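Local coordinates for protein HTH-type transcriptional activator ampR (Citrobacter freundii, PDB 3KOS) that regulates transcription of the AmpC beta-lactamase gene as a LysR-family DNA-binding activator, represented here by its effector binding domain, at residues S88-L91 with A92-Q96. Numbering follows the deposited sequence.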
loop_
_atom_site.group_PDB
_atom_site.type_symbol
_atom_site.label_atom_id
_atom_site.label_comp_id
_atom_site.label_asym_id
_atom_site.label_seq_id
_atom_site.Cartn_x
_atom_site.Cartn_y
_atom_site.Cartn_z
ATOM N N SER A 88 -4.831 7.554 -15.521
ATOM C CA SER A 88 -5.293 6.520 -16.437
ATOM C C SER A 88 -5.279 7.066 -17.854
ATOM O O SER A 88 -5.380 8.278 -18.054
ATOM C CB SER A 88 -6.701 6.068 -16.077
ATOM O OG SER A 88 -7.633 7.125 -16.238
ATOM N N PRO A 89 -5.156 6.172 -18.846
ATOM C CA PRO A 89 -5.225 6.608 -20.242
ATOM C C PRO A 89 -6.517 7.372 -20.517
ATOM O O PRO A 89 -6.520 8.315 -21.311
ATOM C CB PRO A 89 -5.189 5.287 -21.022
ATOM C CG PRO A 89 -4.466 4.336 -20.115
ATOM C CD PRO A 89 -4.927 4.717 -18.729
ATOM N N THR A 90 -7.602 6.984 -19.855
ATOM C CA THR A 90 -8.884 7.658 -20.044
ATOM C C THR A 90 -8.883 9.113 -19.553
ATOM O O THR A 90 -9.424 10.001 -20.220
ATOM C CB THR A 90 -10.057 6.863 -19.404
ATOM O OG1 THR A 90 -10.285 5.668 -20.161
ATOM C CG2 THR A 90 -11.328 7.687 -19.401
ATOM N N LEU A 91 -8.280 9.370 -18.396
ATOM C CA LEU A 91 -8.153 10.746 -17.938
ATOM C C LEU A 91 -7.161 11.503 -18.807
ATOM O O LEU A 91 -7.334 12.696 -19.062
ATOM C CB LEU A 91 -7.713 10.816 -16.471
ATOM C CG LEU A 91 -8.852 10.919 -15.462
ATOM C CD1 LEU A 91 -9.705 9.658 -15.487
ATOM C CD2 LEU A 91 -8.330 11.175 -14.064
ATOM N N ALA A 92 -6.120 10.814 -19.256
ATOM C CA ALA A 92 -5.092 11.472 -20.048
ATOM C C ALA A 92 -5.678 12.018 -21.349
ATOM O O ALA A 92 -5.203 13.022 -21.877
ATOM C CB ALA A 92 -3.954 10.526 -20.335
ATOM N N SER A 93 -6.720 11.364 -21.854
ATOM C CA SER A 93 -7.319 11.773 -23.120
ATOM C C SER A 93 -7.955 13.156 -23.007
ATOM O O SER A 93 -8.249 13.795 -24.014
ATOM C CB SER A 93 -8.352 10.747 -23.586
ATOM O OG SER A 93 -9.532 10.821 -22.802
ATOM N N GLN A 94 -8.164 13.613 -21.774
ATOM C CA GLN A 94 -8.806 14.896 -21.522
ATOM C C GLN A 94 -7.808 15.918 -20.987
ATOM O O GLN A 94 -8.186 16.994 -20.531
ATOM C CB GLN A 94 -9.950 14.721 -20.530
ATOM C CG GLN A 94 -11.041 13.776 -21.018
ATOM C CD GLN A 94 -11.882 13.222 -19.884
ATOM O OE1 GLN A 94 -12.718 13.924 -19.311
ATOM N NE2 GLN A 94 -11.668 11.950 -19.558
ATOM N N ILE A 95 -6.531 15.562 -21.034
ATOM C CA ILE A 95 -5.474 16.412 -20.502
ATOM C C ILE A 95 -4.475 16.755 -21.598
ATOM O O ILE A 95 -3.731 15.896 -22.073
ATOM C CB ILE A 95 -4.767 15.734 -19.305
ATOM C CG1 ILE A 95 -5.754 15.591 -18.145
ATOM C CG2 ILE A 95 -3.529 16.515 -18.885
ATOM C CD1 ILE A 95 -5.260 14.705 -17.007
ATOM N N GLN A 96 -4.480 18.019 -22.008
ATOM C CA GLN A 96 -3.564 18.494 -23.039
ATOM C C GLN A 96 -2.549 19.471 -22.455
ATOM O O GLN A 96 -1.404 19.534 -22.907
ATOM C CB GLN A 96 -4.342 19.141 -24.194
ATOM C CG GLN A 96 -5.056 18.137 -25.098
ATOM C CD GLN A 96 -6.410 17.685 -24.557
ATOM O OE1 GLN A 96 -7.204 18.495 -24.070
ATOM N NE2 GLN A 96 -6.685 16.385 -24.661
#
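Ser93 and Gln94 both reach back with their side chains to the carbonyl oxygen of Thr90 in the preceding turn. Ser93 OG lies 2.7 Å from Thr90 O and donates to it. With chi1 at 73°, OG is tucked over the main chain and points back at the helix. Gln94 NE2 bonds to the same Thr90 O over 3.0 Å, with an N-H...O angle of 155°. The oxygen lies close to the plane of the Gln94 amide. The two donors approach from opposite faces of the Thr90 carbonyl plane, the amide well above it and the hydroxyl less tilted.

At the start of the helix, Ser88 is the N-cap: its OG accepts from Leu91 N at 3.2 Å. Ala92 N bonds to Ser88 O at 2.9 Å, a helical i to i+4 bond. Gln94 N donates to Leu91 O at 3.0 Å. Ile95 CG1 also packs against Leu91 O, at 3.4 Å. A type I turn from Ala92 to Ile95 then leads the chain away, and Phe104 touches the side chains of Leu91 and Gln94.

Near the end of this short helix in the effector domain, a hydroxyl and an amide thus satisfy the Thr90 carbonyl, which probably limits rotation of both side chains.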